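Local structure of transcriptional regulators (LACI-FAMILY TRANSCRIPTIONAL REGULATORY PROTEIN) (Corynebacterium glutamicum, 3GYB) at residues 81-86 with 243-248; 100-105 with 131-136; 124-129 with 181-186; 238-243 with 253-258. The protein probably regulates transcription by binding specific DNA sequences, as a LacI-family regulator with a periplasmic-binding-protein-like domain. All coordinates share one frame; numbering follows the deposited sequence.

Contact 1. Residues 81-86 with 243-248; sequences PFVIAG and LSMLDP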
loop_
_atom_site.group_PDB
_atom_site.type_symbol
_atom_site.label_atom_id
_atom_site.label_comp_id
_atom_site.label_asym_id
_atom_site.label_seq_id
_atom_site.Cartn_x
_atom_site.Cartn_y
_atom_site.Cartn_z
ATOM N N PRO A 81 -11.930 21.513 -14.387
ATOM C CA PRO A 81 -11.446 22.085 -13.126
ATOM C C PRO A 81 -10.597 21.051 -12.394
ATOM O O PRO A 81 -10.925 19.863 -12.401
ATOM C CB PRO A 81 -12.735 22.395 -12.370
ATOM C CG PRO A 81 -13.713 22.684 -13.476
ATOM C CD PRO A 81 -13.399 21.594 -14.474
ATOM N N PHE A 82 -9.514 21.500 -11.773
ATOM C CA PHE A 82 -8.645 20.590 -11.039
ATOM C C PHE A 82 -8.081 21.211 -9.770
ATOM O O PHE A 82 -8.025 22.435 -9.621
ATOM C CB PHE A 82 -7.480 20.119 -11.918
ATOM C CG PHE A 82 -6.487 21.200 -12.243
ATOM C CD1 PHE A 82 -6.731 22.103 -13.271
ATOM C CD2 PHE A 82 -5.320 21.333 -11.496
ATOM C CE1 PHE A 82 -5.827 23.126 -13.551
ATOM C CE2 PHE A 82 -4.410 22.353 -11.767
ATOM C CZ PHE A 82 -4.666 23.252 -12.798
ATOM N N VAL A 83 -7.661 20.342 -8.858
ATOM C CA VAL A 83 -7.069 20.753 -7.599
ATOM C C VAL A 83 -5.872 19.857 -7.370
ATOM O O VAL A 83 -5.952 18.645 -7.584
ATOM C CB VAL A 83 -8.046 20.573 -6.412
ATOM C CG1 VAL A 83 -7.308 20.776 -5.094
ATOM C CG2 VAL A 83 -9.190 21.570 -6.523
ATOM N N ILE A 84 -4.758 20.455 -6.967
ATOM C CA ILE A 84 -3.551 19.695 -6.680
ATOM C C ILE A 84 -3.631 19.370 -5.190
ATOM O O ILE A 84 -3.784 20.268 -4.360
ATOM C CB ILE A 84 -2.290 20.530 -6.993
ATOM C CG1 ILE A 84 -2.267 20.877 -8.486
ATOM C CG2 ILE A 84 -1.034 19.752 -6.620
ATOM C CD1 ILE A 84 -1.190 21.867 -8.871
ATOM N N ALA A 85 -3.540 18.085 -4.855
ATOM C CA ALA A 85 -3.643 17.651 -3.466
ATOM C C ALA A 85 -2.431 16.878 -2.964
ATOM O O ALA A 85 -1.897 16.015 -3.658
ATOM C CB ALA A 85 -4.893 16.801 -3.290
ATOM N N GLY A 86 -2.003 17.195 -1.746
ATOM C CA GLY A 86 -0.871 16.498 -1.161
ATOM C C GLY A 86 0.459 17.155 -1.450
ATOM O O GLY A 86 1.438 16.923 -0.740
ATOM N N LEU A 243 -15.196 21.218 -5.522
ATOM C CA LEU A 243 -16.637 21.430 -5.600
ATOM C C LEU A 243 -16.961 22.902 -5.820
ATOM O O LEU A 243 -17.904 23.233 -6.541
ATOM C CB LEU A 243 -17.328 20.940 -4.324
ATOM C CG LEU A 243 -17.476 19.429 -4.133
ATOM C CD1 LEU A 243 -18.024 19.151 -2.746
ATOM C CD2 LEU A 243 -18.406 18.859 -5.201
ATOM N N SER A 244 -16.178 23.784 -5.207
ATOM C CA SER A 244 -16.417 25.222 -5.350
ATOM C C SER A 244 -16.168 25.661 -6.788
ATOM O O SER A 244 -16.752 26.643 -7.248
ATOM C CB SER A 244 -15.539 26.022 -4.383
ATOM O OG SER A 244 -14.184 26.039 -4.801
HETATM N N MSE A 245 -15.297 24.947 -7.495
HETATM C CA MSE A 245 -15.012 25.264 -8.893
HETATM C C MSE A 245 -16.077 24.657 -9.805
HETATM O O MSE A 245 -16.488 25.271 -10.788
HETATM C CB MSE A 245 -13.644 24.719 -9.313
HETATM C CG MSE A 245 -12.463 25.262 -8.545
HETATM SE SE MSE A 245 -10.847 24.313 -9.028
HETATM C CE MSE A 245 -9.601 25.369 -8.021
ATOM N N LEU A 246 -16.520 23.448 -9.474
ATOM C CA LEU A 246 -17.538 22.748 -10.255
ATOM C C LEU A 246 -18.901 23.432 -10.180
ATOM O O LEU A 246 -19.709 23.338 -11.108
ATOM C CB LEU A 246 -17.662 21.297 -9.778
ATOM C CG LEU A 246 -16.408 20.445 -10.001
ATOM C CD1 LEU A 246 -16.562 19.072 -9.352
ATOM C CD2 LEU A 246 -16.161 20.305 -11.500
ATOM N N ASP A 247 -19.154 24.117 -9.071
ATOM C CA ASP A 247 -20.415 24.819 -8.868
ATOM C C ASP A 247 -20.129 26.229 -8.343
ATOM O O ASP A 247 -20.382 26.537 -7.178
ATOM C CB ASP A 247 -21.279 24.029 -7.882
ATOM C CG ASP A 247 -22.695 24.544 -7.805
ATOM O OD1 ASP A 247 -23.109 25.296 -8.714
ATOM O OD2 ASP A 247 -23.398 24.182 -6.836
ATOM N N PRO A 248 -19.599 27.109 -9.214
ATOM C CA PRO A 248 -19.250 28.500 -8.897
ATOM C C PRO A 248 -20.394 29.391 -8.416
ATOM O O PRO A 248 -20.154 30.462 -7.857
ATOM C CB PRO A 248 -18.632 29.003 -10.201
ATOM C CG PRO A 248 -19.384 28.241 -11.236
ATOM C CD PRO A 248 -19.407 26.845 -10.652
#
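The Pro81 ring meets helix 231-246 along its CB-CG edge: CB lies 3.9 Å from CB of Met245, a selenomethionine, and CG lies 3.9 Å from Leu246 CD2. The Phe82 ring stays clear of residues 243-248 and packs on Ile64 and Ile66 of strand 63-67; the backbone carbonyl of Phe82 is what reaches the helix. This is helix-on-sheet packing in the N-terminal lobe of a type I periplasmic-binding-protein fold, where the five parallel strands follow the order 37-41, 7-12, 63-67, 82-85, 97-100.

The long side chain of Met245 spans the gap between helix and strand. Its CG is anti to the carbonyl carbon (chi1 -61°) and the chain is extended beyond CG, which carries the selenium to the start of strand 82-85, 3.4 Å from Phe82 O. Val83 comes from the strand face turned to the helix and crosses the selenomethionine obliquely. Its CG2, which lies beside the backbone N, is the branch that touches, while Val83 also packs on Ala238, Leu241 and Leu242 of the same helix.

Leu246 completes the contact from the last turn, before Asp247 leaves helical geometry; its CD2 also comes within 4.1 Å of Pro81 CB, and its side chain rests on Tyr36 as well. The contact lies at the surface, and side-chain pairs across it are apolar, the carbonyl oxygen of Phe82 being the polar atom that touches the selenomethionine. At its tip, Met245 CE lies 4.1 Å from Val83 CG2 and 3.7 Å from Phe82 O.

Contact 2. Residues 100-105 with 131-136; sequences NDDFRG and GLRRFE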
loop_
_atom_site.group_PDB
_atom_site.type_symbol
_atom_site.label_atom_id
_atom_site.label_comp_id
_atom_site.label_asym_id
_atom_site.label_seq_id
_atom_site.Cartn_x
_atom_site.Cartn_y
_atom_site.Cartn_z
ATOM N N ASN A 100 -0.227 19.880 3.202
ATOM C CA ASN A 100 0.213 20.171 4.551
ATOM C C ASN A 100 1.452 21.044 4.413
ATOM O O ASN A 100 1.987 21.204 3.315
ATOM C CB ASN A 100 0.539 18.873 5.306
ATOM C CG ASN A 100 1.939 18.354 5.023
ATOM O OD1 ASN A 100 2.406 18.355 3.882
ATOM N ND2 ASN A 100 2.607 17.884 6.066
ATOM N N ASP A 101 1.890 21.630 5.519
ATOM C CA ASP A 101 3.077 22.468 5.504
ATOM C C ASP A 101 4.291 21.555 5.680
ATOM O O ASP A 101 4.602 21.151 6.798
ATOM C CB ASP A 101 3.017 23.467 6.658
ATOM C CG ASP A 101 4.126 24.488 6.602
ATOM O OD1 ASP A 101 5.211 24.170 6.068
ATOM O OD2 ASP A 101 3.912 25.607 7.109
ATOM N N ASP A 102 4.962 21.233 4.577
ATOM C CA ASP A 102 6.133 20.355 4.610
ATOM C C ASP A 102 7.299 20.934 5.391
ATOM O O ASP A 102 8.058 20.200 6.022
ATOM C CB ASP A 102 6.601 20.028 3.192
ATOM C CG ASP A 102 5.674 19.073 2.483
ATOM O OD1 ASP A 102 5.403 17.991 3.048
ATOM O OD2 ASP A 102 5.221 19.403 1.368
ATOM N N PHE A 103 7.461 22.251 5.334
ATOM C CA PHE A 103 8.549 22.877 6.068
ATOM C C PHE A 103 8.341 22.658 7.561
ATOM O O PHE A 103 9.268 22.284 8.281
ATOM C CB PHE A 103 8.610 24.370 5.746
ATOM C CG PHE A 103 8.972 24.660 4.318
ATOM C CD1 PHE A 103 10.218 24.297 3.818
ATOM C CD2 PHE A 103 8.063 25.282 3.468
ATOM C CE1 PHE A 103 10.556 24.549 2.491
ATOM C CE2 PHE A 103 8.393 25.539 2.138
ATOM C CZ PHE A 103 9.640 25.171 1.650
ATOM N N ARG A 104 7.112 22.872 8.019
ATOM C CA ARG A 104 6.777 22.691 9.426
ATOM C C ARG A 104 6.898 21.222 9.833
ATOM O O ARG A 104 7.451 20.905 10.887
ATOM C CB ARG A 104 5.354 23.193 9.690
ATOM C CG ARG A 104 4.835 22.942 11.101
ATOM C CD ARG A 104 5.741 23.545 12.163
ATOM N NE ARG A 104 5.203 23.331 13.503
ATOM C CZ ARG A 104 5.923 23.385 14.618
ATOM N NH1 ARG A 104 7.222 23.647 14.561
ATOM N NH2 ARG A 104 5.344 23.168 15.792
ATOM N N GLY A 105 6.377 20.333 8.992
ATOM C CA GLY A 105 6.437 18.912 9.289
ATOM C C GLY A 105 7.855 18.407 9.469
ATOM O O GLY A 105 8.152 17.677 10.420
ATOM N N GLY A 131 9.486 16.411 -1.240
ATOM C CA GLY A 131 10.772 15.912 -0.789
ATOM C C GLY A 131 11.794 17.025 -0.651
ATOM O O GLY A 131 12.525 17.091 0.342
ATOM N N LEU A 132 11.851 17.904 -1.646
ATOM C CA LEU A 132 12.797 19.014 -1.620
ATOM C C LEU A 132 12.518 19.927 -0.437
ATOM O O LEU A 132 13.441 20.353 0.256
ATOM C CB LEU A 132 12.724 19.810 -2.928
ATOM C CG LEU A 132 13.735 19.420 -4.012
ATOM C CD1 LEU A 132 13.512 17.986 -4.455
ATOM C CD2 LEU A 132 13.601 20.372 -5.193
ATOM N N ARG A 133 11.243 20.221 -0.205
ATOM C CA ARG A 133 10.854 21.075 0.906
ATOM C C ARG A 133 11.262 20.456 2.242
ATOM O O ARG A 133 11.773 21.147 3.125
ATOM C CB ARG A 133 9.341 21.322 0.884
ATOM C CG ARG A 133 8.875 22.226 -0.259
ATOM C CD ARG A 133 7.419 22.643 -0.068
ATOM N NE ARG A 133 6.474 21.565 -0.351
ATOM C CZ ARG A 133 6.073 21.221 -1.571
ATOM N NH1 ARG A 133 6.535 21.870 -2.633
ATOM N NH2 ARG A 133 5.198 20.235 -1.730
ATOM N N ARG A 134 11.042 19.154 2.391
ATOM C CA ARG A 134 11.399 18.477 3.631
ATOM C C ARG A 134 12.908 18.448 3.832
ATOM O O ARG A 134 13.388 18.528 4.960
ATOM C CB ARG A 134 10.807 17.063 3.639
ATOM C CG ARG A 134 9.285 17.098 3.692
ATOM C CD ARG A 134 8.637 15.736 3.517
ATOM N NE ARG A 134 7.213 15.897 3.225
ATOM C CZ ARG A 134 6.390 14.904 2.895
ATOM N NH1 ARG A 134 6.837 13.656 2.816
ATOM N NH2 ARG A 134 5.117 15.167 2.623
ATOM N N PHE A 135 13.653 18.346 2.735
ATOM C CA PHE A 135 15.110 18.337 2.803
ATOM C C PHE A 135 15.602 19.722 3.209
ATOM O O PHE A 135 16.477 19.854 4.061
ATOM C CB PHE A 135 15.712 17.961 1.443
ATOM C CG PHE A 135 17.141 18.403 1.273
ATOM C CD1 PHE A 135 18.172 17.762 1.954
ATOM C CD2 PHE A 135 17.445 19.495 0.467
ATOM C CE1 PHE A 135 19.492 18.205 1.836
ATOM C CE2 PHE A 135 18.760 19.948 0.342
ATOM C CZ PHE A 135 19.784 19.300 1.029
ATOM N N GLU A 136 15.038 20.754 2.590
ATOM C CA GLU A 136 15.439 22.121 2.901
ATOM C C GLU A 136 15.151 22.469 4.357
ATOM O O GLU A 136 15.971 23.100 5.030
ATOM C CB GLU A 136 14.728 23.098 1.962
ATOM C CG GLU A 136 15.096 22.904 0.502
ATOM C CD GLU A 136 14.460 23.940 -0.404
ATOM O OE1 GLU A 136 13.219 24.095 -0.360
ATOM O OE2 GLU A 136 15.202 24.597 -1.164
#
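Asp102 is gripped by two arginines of helix 129-144, each working side-on through NE and NH2 onto a different carboxylate oxygen. Arg134 takes OD1, with NE at 2.8 Å and NH2 at 2.9 Å from Asp102 OD1, both from the same face of the carboxylate; its guanidinium is turned 57° from that plane. Arg133 bends at chi3 (-74°), bringing NE to Asp102 OD2. Its guanidinium plane lies only 25° from the carboxylate, and Asp102 OD2 accepts from Arg133 NE at 3.0 Å, on the anti side, and from Arg133 NH2 at 3.2 Å. Four bonds thus hold a buried carboxylate in a salt-bridge network, which probably favours its ionised form.

The aliphatic part of Arg133 crosses Phe103 at about a right angle. Arg133 CB lies over the ring face, 4.2 Å from the Phe103 centroid in a CH-pi contact, and CG comes within 3.6 Å of Phe103 CZ, while Glu136 OE1 stands at the ring edge, in plane.

Outside this contact, Arg133 NH1 donates to Arg88 O and Thr90 OG1, and Arg134 NH1 to Ser183 O, with Tyr211 in a cation-pi contact. The side chain of Arg134 is about 4 Å from that of Asp212, a magnesium ligand. The contact joins the first turn of helix 102-115, which follows strand 97-100 and is N-capped by Asp101, to the start of helix 129-144, which follows strand 121-124.

Contact 3. Residues 124-129 with 181-186; sequences LRVGSG and FSSNDI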
loop_
_atom_site.group_PDB
_atom_site.type_symbol
_atom_site.label_atom_id
_atom_site.label_comp_id
_atom_site.label_asym_id
_atom_site.label_seq_id
_atom_site.Cartn_x
_atom_site.Cartn_y
_atom_site.Cartn_z
ATOM N N LEU A 124 16.985 10.916 4.833
ATOM C CA LEU A 124 16.886 10.137 3.601
ATOM C C LEU A 124 15.961 10.951 2.713
ATOM O O LEU A 124 14.771 11.068 2.993
ATOM C CB LEU A 124 16.279 8.758 3.871
ATOM C CG LEU A 124 17.184 7.812 4.651
ATOM C CD1 LEU A 124 16.445 6.512 4.947
ATOM C CD2 LEU A 124 18.441 7.544 3.833
ATOM N N ARG A 125 16.499 11.517 1.641
ATOM C CA ARG A 125 15.678 12.358 0.785
ATOM C C ARG A 125 15.004 11.706 -0.411
ATOM O O ARG A 125 15.351 10.604 -0.825
ATOM C CB ARG A 125 16.485 13.583 0.324
ATOM C CG ARG A 125 17.772 13.278 -0.400
ATOM C CD ARG A 125 18.591 14.556 -0.642
ATOM N NE ARG A 125 17.822 15.610 -1.301
ATOM C CZ ARG A 125 18.351 16.727 -1.796
ATOM N NH1 ARG A 125 19.658 16.941 -1.710
ATOM N NH2 ARG A 125 17.575 17.630 -2.383
ATOM N N VAL A 126 14.018 12.426 -0.938
ATOM C CA VAL A 126 13.231 12.024 -2.098
ATOM C C VAL A 126 13.253 13.219 -3.054
ATOM O O VAL A 126 13.237 14.366 -2.612
ATOM C CB VAL A 126 11.778 11.707 -1.686
ATOM C CG1 VAL A 126 10.936 11.424 -2.914
ATOM C CG2 VAL A 126 11.763 10.510 -0.747
ATOM N N GLY A 127 13.280 12.951 -4.358
ATOM C CA GLY A 127 13.350 14.028 -5.334
ATOM C C GLY A 127 12.081 14.769 -5.718
ATOM O O GLY A 127 12.084 15.534 -6.684
ATOM N N SER A 128 11.003 14.574 -4.971
ATOM C CA SER A 128 9.740 15.240 -5.277
ATOM C C SER A 128 9.701 16.667 -4.743
ATOM O O SER A 128 10.616 17.103 -4.040
ATOM C CB SER A 128 8.583 14.459 -4.667
ATOM O OG SER A 128 8.715 14.428 -3.257
ATOM N N GLY A 129 8.632 17.387 -5.080
ATOM C CA GLY A 129 8.478 18.752 -4.611
ATOM C C GLY A 129 8.384 18.781 -3.099
ATOM O O GLY A 129 8.979 19.636 -2.442
ATOM N N PHE A 181 15.805 10.756 9.784
ATOM C CA PHE A 181 14.507 11.345 9.485
ATOM C C PHE A 181 14.289 10.995 8.019
ATOM O O PHE A 181 14.932 11.556 7.131
ATOM C CB PHE A 181 14.498 12.873 9.678
ATOM C CG PHE A 181 13.376 13.574 8.942
ATOM C CD1 PHE A 181 12.102 13.013 8.869
ATOM C CD2 PHE A 181 13.600 14.795 8.315
ATOM C CE1 PHE A 181 11.073 13.651 8.182
ATOM C CE2 PHE A 181 12.575 15.442 7.625
ATOM C CZ PHE A 181 11.311 14.870 7.557
ATOM N N SER A 182 13.403 10.034 7.776
ATOM C CA SER A 182 13.092 9.589 6.428
ATOM C C SER A 182 12.053 10.518 5.809
ATOM O O SER A 182 11.043 10.836 6.436
ATOM C CB SER A 182 12.551 8.157 6.467
ATOM O OG SER A 182 12.348 7.666 5.156
ATOM N N SER A 183 12.293 10.935 4.570
ATOM C CA SER A 183 11.386 11.854 3.895
ATOM C C SER A 183 9.945 11.366 3.899
ATOM O O SER A 183 9.017 12.170 3.913
ATOM C CB SER A 183 11.852 12.105 2.456
ATOM O OG SER A 183 11.225 13.262 1.931
ATOM N N ASN A 184 9.751 10.051 3.887
ATOM C CA ASN A 184 8.399 9.498 3.927
ATOM C C ASN A 184 8.408 8.093 4.511
ATOM O O ASN A 184 9.466 7.498 4.692
ATOM C CB ASN A 184 7.775 9.491 2.533
ATOM C CG ASN A 184 8.657 8.818 1.517
ATOM O OD1 ASN A 184 8.990 7.643 1.653
ATOM N ND2 ASN A 184 9.062 9.568 0.498
ATOM N N ASP A 185 7.220 7.581 4.822
ATOM C CA ASP A 185 7.092 6.255 5.418
ATOM C C ASP A 185 7.596 5.092 4.578
ATOM O O ASP A 185 8.272 4.208 5.097
ATOM C CB ASP A 185 5.630 5.976 5.783
ATOM C CG ASP A 185 5.165 6.749 7.003
ATOM O OD1 ASP A 185 5.977 7.496 7.604
ATOM O OD2 ASP A 185 3.972 6.597 7.363
ATOM N N ILE A 186 7.267 5.073 3.290
ATOM C CA ILE A 186 7.687 3.950 2.462
ATOM C C ILE A 186 9.212 3.859 2.445
ATOM O O ILE A 186 9.777 2.770 2.479
ATOM C CB ILE A 186 7.101 4.061 1.027
ATOM C CG1 ILE A 186 7.286 2.733 0.290
ATOM C CG2 ILE A 186 7.752 5.194 0.264
ATOM C CD1 ILE A 186 6.582 1.562 0.962
HETATM O O HOH W 1 13.396 14.703 1.258
#
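Leu124 and Ser182 pair as a parallel beta bridge, their CA atoms 4.8 Å apart: Leu124 N donates to Phe181 O at 3.1 Å, and Leu124 O accepts from Ser183 N at 2.9 Å. Leu124 and Ser182 point to the same face of the sheet, and both side chains rest there on helix 185-198.

Beyond the bridge both strands give way to loops and side chains take over. Val126 sends CG2 to the other segment, 3.6 Å from Ser183 CB and 3.1 Å from Asn184 ND2, the latter a pair so short that its exact placing is doubtful; the Val126 and Asn184 side chains cross at about a right angle. Ser183 OG, anti to its backbone N (chi1 -163°), lies in hydrogen-bonding contact with a water, and that water accepts from Val126 N, so a two-step link continues where direct backbone pairing stops.

These are the C-terminal ends of parallel strands in an alpha/beta fold, and both strands run through short loops into helices: strand 121-124 into helix 129-144, and strand 179-182 into helix 185-198. Ser128 and Asn184 are the N-caps of these helices. Asn184 CG lies between the backbone N and the carbonyl carbon (chi1 52°); OD1 bonds to Thr187 OG1, leaving ND2 as the atom turned to Val126. The Asn184 side chain lies about 4 Å from that of Asp212, a magnesium ligand, and about 10 Å from the bound magnesium ion. Within the turn, Ser182 OG donates to Asn184 O at 2.9 Å, in the carbonyl plane.

Contact 4. Residues 238-243 with 253-258; sequences AALLLL and PEIMHT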
loop_
_atom_site.group_PDB
_atom_site.type_symbol
_atom_site.label_atom_id
_atom_site.label_comp_id
_atom_site.label_asym_id
_atom_site.label_seq_id
_atom_site.Cartn_x
_atom_site.Cartn_y
_atom_site.Cartn_z
ATOM N N ALA A 238 -9.512 19.499 -0.283
ATOM C CA ALA A 238 -9.326 19.428 -1.728
ATOM C C ALA A 238 -10.674 19.157 -2.392
ATOM O O ALA A 238 -10.980 19.709 -3.448
ATOM C CB ALA A 238 -8.335 18.316 -2.078
ATOM N N ALA A 239 -11.478 18.296 -1.771
ATOM C CA ALA A 239 -12.792 17.972 -2.305
ATOM C C ALA A 239 -13.667 19.224 -2.264
ATOM O O ALA A 239 -14.344 19.549 -3.241
ATOM C CB ALA A 239 -13.434 16.845 -1.489
ATOM N N LEU A 240 -13.651 19.928 -1.137
ATOM C CA LEU A 240 -14.445 21.148 -1.020
ATOM C C LEU A 240 -13.993 22.181 -2.044
ATOM O O LEU A 240 -14.819 22.858 -2.657
ATOM C CB LEU A 240 -14.325 21.748 0.383
ATOM C CG LEU A 240 -14.978 20.993 1.540
ATOM C CD1 LEU A 240 -14.755 21.764 2.833
ATOM C CD2 LEU A 240 -16.466 20.822 1.261
ATOM N N LEU A 241 -12.683 22.310 -2.231
ATOM C CA LEU A 241 -12.154 23.285 -3.184
ATOM C C LEU A 241 -12.589 22.962 -4.611
ATOM O O LEU A 241 -13.000 23.850 -5.359
ATOM C CB LEU A 241 -10.621 23.341 -3.106
ATOM C CG LEU A 241 -9.929 24.391 -3.984
ATOM C CD1 LEU A 241 -10.376 25.781 -3.562
ATOM C CD2 LEU A 241 -8.411 24.267 -3.864
ATOM N N LEU A 242 -12.497 21.693 -4.994
ATOM C CA LEU A 242 -12.902 21.296 -6.334
ATOM C C LEU A 242 -14.394 21.555 -6.530
ATOM O O LEU A 242 -14.808 22.048 -7.576
ATOM C CB LEU A 242 -12.600 19.816 -6.571
ATOM C CG LEU A 242 -12.921 19.293 -7.974
ATOM C CD1 LEU A 242 -12.094 20.042 -9.009
ATOM C CD2 LEU A 242 -12.624 17.810 -8.040
ATOM N N LEU A 243 -15.196 21.218 -5.522
ATOM C CA LEU A 243 -16.637 21.430 -5.600
ATOM C C LEU A 243 -16.961 22.902 -5.820
ATOM O O LEU A 243 -17.904 23.233 -6.541
ATOM C CB LEU A 243 -17.328 20.940 -4.324
ATOM C CG LEU A 243 -17.476 19.429 -4.133
ATOM C CD1 LEU A 243 -18.024 19.151 -2.746
ATOM C CD2 LEU A 243 -18.406 18.859 -5.201
ATOM N N PRO A 253 -17.487 27.620 0.715
ATOM C CA PRO A 253 -17.224 27.345 2.130
ATOM C C PRO A 253 -15.827 27.761 2.579
ATOM O O PRO A 253 -15.014 28.221 1.777
ATOM C CB PRO A 253 -17.436 25.838 2.227
ATOM C CG PRO A 253 -16.938 25.363 0.900
ATOM C CD PRO A 253 -17.547 26.366 -0.059
ATOM N N GLU A 254 -15.561 27.609 3.871
ATOM C CA GLU A 254 -14.258 27.949 4.421
ATOM C C GLU A 254 -13.318 26.808 4.043
ATOM O O GLU A 254 -13.509 25.670 4.470
ATOM C CB GLU A 254 -14.344 28.078 5.944
ATOM C CG GLU A 254 -13.082 28.610 6.600
ATOM C CD GLU A 254 -13.217 28.731 8.107
ATOM O OE1 GLU A 254 -13.433 27.693 8.770
ATOM O OE2 GLU A 254 -13.109 29.862 8.629
ATOM N N ILE A 255 -12.318 27.115 3.224
ATOM C CA ILE A 255 -11.367 26.109 2.778
ATOM C C ILE A 255 -9.963 26.363 3.313
ATOM O O ILE A 255 -9.471 27.490 3.273
ATOM C CB ILE A 255 -11.276 26.066 1.237
ATOM C CG1 ILE A 255 -12.676 25.972 0.624
ATOM C CG2 ILE A 255 -10.424 24.889 0.791
ATOM C CD1 ILE A 255 -13.469 24.786 1.101
HETATM N N MSE A 256 -9.325 25.306 3.812
HETATM C CA MSE A 256 -7.955 25.393 4.316
HETATM C C MSE A 256 -7.037 24.896 3.199
HETATM O O MSE A 256 -7.089 23.727 2.822
HETATM C CB MSE A 256 -7.761 24.512 5.543
HETATM C CG MSE A 256 -8.612 24.885 6.750
HETATM SE SE MSE A 256 -8.226 26.638 7.379
HETATM C CE MSE A 256 -6.445 26.316 8.009
ATOM N N HIS A 257 -6.189 25.784 2.687
ATOM C CA HIS A 257 -5.258 25.430 1.620
ATOM C C HIS A 257 -3.973 24.815 2.172
ATOM O O HIS A 257 -3.304 24.050 1.489
ATOM C CB HIS A 257 -4.926 26.670 0.795
ATOM C CG HIS A 257 -6.048 27.118 -0.087
ATOM N ND1 HIS A 257 -6.161 26.716 -1.400
ATOM C CD2 HIS A 257 -7.133 27.889 0.165
ATOM C CE1 HIS A 257 -7.270 27.215 -1.917
ATOM N NE2 HIS A 257 -7.879 27.929 -0.988
ATOM N N THR A 258 -3.625 25.171 3.402
ATOM C CA THR A 258 -2.419 24.641 4.028
ATOM C C THR A 258 -2.792 24.050 5.378
ATOM O O THR A 258 -3.225 24.767 6.280
ATOM C CB THR A 258 -1.353 25.742 4.225
ATOM O OG1 THR A 258 -1.010 26.305 2.952
ATOM C CG2 THR A 258 -0.095 25.164 4.862
#
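Ile255 packs against Leu240 and Leu241 of helix 231-246, its CB directed toward the helix and its two branches divided between them. From CB, the CG2 methyl is anti to the backbone N and lies 4.2 Å from Leu241 CB; the same methyl sits above one face of the His257 ring, offset toward the rim. The other branch, CG1, is anti to the carbonyl carbon (chi1 -50°), and with chi2 at -57° its terminal CD1 turns to Leu240. There CD1 is 3.7 Å from Leu240 CD1 and 4.1 Å from Leu240 CG. It also comes 3.2 Å from Leu240 CB, tighter than usual for carbons, so the exact placing of this methyl is doubtful.

Two residues on, His257 crosses Leu241 at about a right angle: CE1 lies 3.7 Å from Leu241 CD2 and 3.8 Å from Leu241 CD1. Pro253 CG adds a looser touch, 4.5 Å from Leu240 CB. Residues 253-258 thus run back over the helix into the start of strand 258-264.

Carbon packing carries the join, while ND1 of His257 finds its partner outside the contact, bonding to Ser97 O, a carbonyl acceptor, which is consistent with a proton on ND1.

In the fold
From the N terminus, residues 81-86 open contact 1, which closes only at 243-248 and so encloses the largest loop. Within its span lie contacts 2 and 3, whose segments alternate along the chain: 100-105, 124-129, 131-136, 181-186. They therefore cross, and they also touch in space, where Leu132 meets Gly127 and Gly131 meets Ser183. Contact 4 begins at 238-243, before contact 1 has closed, and ends at 253-258, so these two cross as well; they share Leu243 and helix 231-246. Contacts 1 and 4 fix that helix between strand 82-85 and the loop leading to strand 258-264, whereas contacts 2 and 3 join helices 102-115 and 129-144 and strands 121-124 and 179-182.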